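Local structure of DUF3501 family protein (Burkholderia pseudomallei K96243, 3FJV) at residues A[183-186]-A[187-191]; A[53-56]-A[57-61]. The protein is of unknown function and belongs to the DUF3501 family, whose fold here combines an eight-stranded antiparallel sheet with several helices. All blocks are in the same frame, centred on the assembly; numbering follows the deposited sequence.

Overall arrangement
Both contacts are single-helix contacts, one turn against the next. Contact 2 comes first along the chain, on helix 48-62. Contact 1 follows near the C-terminus, on helix 183-190. Their centres are 26 Å apart and their nearest atoms about 13 Å apart, so they do not touch. The two helices lie in different parts of the fold. Helix 183-190 follows strand 176-180, one of the two edge strands within the chain, and packs on strand 165-169 of the antiparallel sheet. Helix 48-62 follows strand 41-45, near the other end of the sheet, and packs between helices 12-30 and 67-77. The second subunit reaches contact 2 but not contact 1. Contact 2 is therefore part of the subunit interface.

Contact 1: A[183-186]-A[187-191]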
loop_
_atom_site.group_PDB
_atom_site.type_symbol
_atom_site.label_atom_id
_atom_site.label_comp_id
_atom_site.label_asym_id
_atom_site.label_seq_id
_atom_site.Cartn_x
_atom_site.Cartn_y
_atom_site.Cartn_z
ATOM N N PRO A 183 -19.647 5.891 23.343
ATOM C CA PRO A 183 -20.901 6.492 22.924
ATOM C C PRO A 183 -20.762 7.849 22.288
ATOM O O PRO A 183 -21.602 8.207 21.450
ATOM C CB PRO A 183 -21.713 6.583 24.214
ATOM C CG PRO A 183 -21.211 5.471 25.011
ATOM C CD PRO A 183 -19.738 5.449 24.748
ATOM N N ASP A 184 -19.750 8.616 22.701
ATOM C CA ASP A 184 -19.468 9.862 22.038
ATOM C C ASP A 184 -19.095 9.640 20.557
ATOM O O ASP A 184 -19.489 10.437 19.707
ATOM C CB ASP A 184 -18.371 10.635 22.759
ATOM C CG ASP A 184 -18.171 12.006 22.171
ATOM O OD1 ASP A 184 -18.999 12.934 22.406
ATOM O OD2 ASP A 184 -17.173 12.158 21.454
ATOM N N VAL A 185 -18.372 8.556 20.243
ATOM C CA VAL A 185 -18.072 8.245 18.849
ATOM C C VAL A 185 -19.335 7.782 18.124
ATOM O O VAL A 185 -19.639 8.266 17.030
ATOM C CB VAL A 185 -16.938 7.187 18.702
ATOM C CG1 VAL A 185 -16.800 6.700 17.205
ATOM C CG2 VAL A 185 -15.578 7.681 19.343
ATOM N N ALA A 186 -20.099 6.869 18.714
ATOM C CA ALA A 186 -21.363 6.463 18.070
ATOM C C ALA A 186 -22.324 7.653 17.825
ATOM O O ALA A 186 -23.020 7.695 16.831
ATOM C CB ALA A 186 -22.086 5.320 18.904
ATOM N N ALA A 187 -22.337 8.625 18.724
ATOM C CA ALA A 187 -23.187 9.833 18.562
ATOM C C ALA A 187 -22.742 10.659 17.340
ATOM O O ALA A 187 -23.568 11.093 16.555
ATOM C CB ALA A 187 -23.208 10.701 19.848
ATOM N N SER A 188 -21.442 10.785 17.141
ATOM C CA SER A 188 -20.921 11.476 15.993
ATOM C C SER A 188 -21.289 10.763 14.679
ATOM O O SER A 188 -21.718 11.405 13.701
ATOM C CB SER A 188 -19.409 11.607 16.129
ATOM O OG SER A 188 -18.856 12.245 15.003
ATOM N N LEU A 189 -21.201 9.438 14.699
ATOM C CA LEU A 189 -21.520 8.629 13.528
ATOM C C LEU A 189 -23.018 8.745 13.161
ATOM O O LEU A 189 -23.398 8.788 11.965
ATOM C CB LEU A 189 -21.088 7.158 13.737
ATOM C CG LEU A 189 -19.681 6.591 13.413
ATOM C CD1 LEU A 189 -18.543 7.555 13.739
ATOM C CD2 LEU A 189 -19.423 5.195 14.095
ATOM N N ALA A 190 -23.879 8.743 14.159
ATOM C CA ALA A 190 -25.303 8.884 13.939
ATOM C C ALA A 190 -25.616 10.130 13.086
ATOM O O ALA A 190 -26.494 10.096 12.229
ATOM C CB ALA A 190 -26.055 8.923 15.297
ATOM N N GLY A 191 -24.853 11.199 13.289
ATOM C CA GLY A 191 -25.044 12.432 12.566
ATOM C C GLY A 191 -24.695 12.381 11.087
ATOM O O GLY A 191 -25.087 13.268 10.355
#
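The flat peptide groups of Pro183 and Ala187 meet through a hydrogen bond, 2.9 Å from Ala187 N to Pro183 O. The methyl group of Ala187 lies close to the same carbonyl, with Ala187 CB 3.4 Å from Pro183 O. Ser188 N makes a longer bond to Asp184 O, 3.2 Å. Leu189 N bonds to Val185 O at 3.0 Å. Ala190 N closes the series on Ala186 O, also at 3.0 Å. These are the i to i+4 bonds of an alpha-helix. It is the last helix of the chain and follows strand 176-180, one of the two edge strands within the chain. On its buried side Val185 and Leu189 lie next to each other and point the same way. With CG1 opposite the backbone N (chi1 171°), Val185 brings this methyl to 4.0 Å from Leu189 CD1. The same Leu189 CD1 also lies 3.5 Å from Val185 O, so one methyl of the leucine touches both the side chain and the carbonyl of the valine. Leu189 and Ala186 both rest on Leu165 of strand 165-169. The adjoining, more exposed side is polar. There the partners are Arg32 and Arg33, in the loop after helix 12-30: Asp184 OD2 forms a salt bridge with Arg32 NE, and Ser188 OG is hydrogen-bonded to Arg33 NH1.

Contact 2: A[53-56]-A[57-61]; sequences YQIH and EMLHI
Glu57 lays its aliphatic part across the ring of Tyr53, one turn earlier in the helix. Glu57 CG sits over one ring face, 3.7 Å from the Tyr53 ring centroid and offset toward the rim, in a CH-pi contact. Its closest ring atom is Tyr53 CZ, 3.5 Å from Glu57 CG. The Glu57 chain bends at chi2 (-61°), and its carboxylate turns to within 22° of the ring plane. Both polar ends are held by other residues. Tyr53 OH is hydrogen-bonded to His23 ND1, Glu57 OE2 to Tyr15 OH, and Glu57 OE1 forms a salt bridge with Arg19 NH2. These bonds probably restrain both groups. Elsewhere on the helix Ile55 and Leu59 run side by side, with Ile55 CG2 3.7 Å from Leu59 CD1, and both face Leu9. The backbone keeps regular alpha-helical bonding, such as Leu59 N to Ile55 O at 3.0 Å. The ring of His56 stacks on Tyr15, and His56 NE2 is hydrogen-bonded to Leu10 N. Gln100 of the second subunit packs on Glu57 and Met58. Helix 12-30 covers the Tyr53 and Glu57 side, and helix 67-77 meets the selenomethionine at Met58.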
loop_
_atom_site.group_PDB
_atom_site.type_symbol
_atom_site.label_atom_id
_atom_site.label_comp_id
_atom_site.label_asym_id
_atom_site.label_seq_id
_atom_site.Cartn_x
_atom_site.Cartn_y
_atom_site.Cartn_z
ATOM N N TYR A 53 -9.580 17.851 4.977
ATOM C CA TYR A 53 -8.204 17.860 5.437
ATOM C C TYR A 53 -7.305 16.966 4.581
ATOM O O TYR A 53 -6.237 17.383 4.147
ATOM C CB TYR A 53 -8.139 17.385 6.876
ATOM C CG TYR A 53 -6.747 17.235 7.433
ATOM C CD1 TYR A 53 -5.989 18.356 7.732
ATOM C CD2 TYR A 53 -6.189 15.997 7.675
ATOM C CE1 TYR A 53 -4.698 18.263 8.231
ATOM C CE2 TYR A 53 -4.891 15.879 8.242
ATOM C CZ TYR A 53 -4.161 17.014 8.509
ATOM O OH TYR A 53 -2.904 16.959 9.065
ATOM N N GLN A 54 -7.733 15.731 4.322
ATOM C CA GLN A 54 -6.898 14.883 3.535
ATOM C C GLN A 54 -6.659 15.487 2.155
ATOM O O GLN A 54 -5.560 15.355 1.614
ATOM C CB GLN A 54 -7.498 13.475 3.416
ATOM C CG GLN A 54 -7.262 12.641 4.664
ATOM C CD GLN A 54 -8.071 11.379 4.685
ATOM O OE1 GLN A 54 -9.136 11.289 5.370
ATOM N NE2 GLN A 54 -7.620 10.407 3.940
ATOM N N ILE A 55 -7.704 16.040 1.554
ATOM C CA ILE A 55 -7.572 16.658 0.219
ATOM C C ILE A 55 -6.626 17.841 0.295
ATOM O O ILE A 55 -5.693 17.967 -0.493
ATOM C CB ILE A 55 -8.926 17.066 -0.416
ATOM C CG1 ILE A 55 -9.812 15.846 -0.678
ATOM C CG2 ILE A 55 -8.680 17.833 -1.729
ATOM C CD1 ILE A 55 -11.274 16.215 -0.822
ATOM N N HIS A 56 -6.818 18.694 1.287
ATOM C CA HIS A 56 -5.912 19.813 1.465
ATOM C C HIS A 56 -4.439 19.341 1.597
ATOM O O HIS A 56 -3.507 19.918 0.991
ATOM C CB HIS A 56 -6.330 20.629 2.692
ATOM C CG HIS A 56 -7.498 21.555 2.468
ATOM N ND1 HIS A 56 -8.336 21.926 3.493
ATOM C CD2 HIS A 56 -7.896 22.257 1.386
ATOM C CE1 HIS A 56 -9.204 22.823 3.050
ATOM N NE2 HIS A 56 -8.955 23.050 1.781
ATOM N N GLU A 57 -4.238 18.296 2.379
ATOM C CA GLU A 57 -2.925 17.732 2.618
ATOM C C GLU A 57 -2.287 17.169 1.330
ATOM O O GLU A 57 -1.138 17.483 0.995
ATOM C CB GLU A 57 -3.001 16.666 3.731
ATOM C CG GLU A 57 -2.980 17.223 5.183
ATOM C CD GLU A 57 -1.711 17.971 5.484
ATOM O OE1 GLU A 57 -0.636 17.341 5.427
ATOM O OE2 GLU A 57 -1.767 19.190 5.718
HETATM N N MSE A 58 -3.072 16.444 0.559
HETATM C CA MSE A 58 -2.578 15.942 -0.701
HETATM C C MSE A 58 -2.169 17.060 -1.661
HETATM O O MSE A 58 -1.073 17.028 -2.226
HETATM C CB MSE A 58 -3.624 15.067 -1.403
HETATM C CG MSE A 58 -3.132 14.425 -2.769
HETATM SE SE MSE A 58 -1.927 12.965 -2.628
HETATM C CE MSE A 58 -3.197 11.466 -2.684
ATOM N N LEU A 59 -3.071 18.017 -1.849
ATOM C CA LEU A 59 -2.800 19.171 -2.689
ATOM C C LEU A 59 -1.556 19.927 -2.224
ATOM O O LEU A 59 -0.709 20.291 -3.056
ATOM C CB LEU A 59 -4.010 20.097 -2.770
ATOM C CG LEU A 59 -5.320 19.490 -3.301
ATOM C CD1 LEU A 59 -6.502 20.476 -3.179
ATOM C CD2 LEU A 59 -5.167 18.953 -4.734
ATOM N N HIS A 60 -1.411 20.107 -0.915
ATOM C CA HIS A 60 -0.274 20.845 -0.351
ATOM C C HIS A 60 1.093 20.162 -0.637
ATOM O O HIS A 60 2.055 20.786 -1.165
ATOM C CB HIS A 60 -0.442 21.035 1.150
ATOM C CG HIS A 60 0.741 21.721 1.809
ATOM N ND1 HIS A 60 0.879 23.086 1.845
ATOM C CD2 HIS A 60 1.846 21.223 2.417
ATOM C CE1 HIS A 60 2.015 23.404 2.451
ATOM N NE2 HIS A 60 2.616 22.291 2.816
ATOM N N ILE A 61 1.140 18.864 -0.350
ATOM C CA ILE A 61 2.360 18.096 -0.460
ATOM C C ILE A 61 2.768 17.922 -1.931
ATOM O O ILE A 61 3.946 18.023 -2.239
ATOM C CB ILE A 61 2.222 16.707 0.239
ATOM C CG1 ILE A 61 2.210 16.909 1.767
ATOM C CG2 ILE A 61 3.392 15.823 -0.131
ATOM C CD1 ILE A 61 1.679 15.652 2.616
#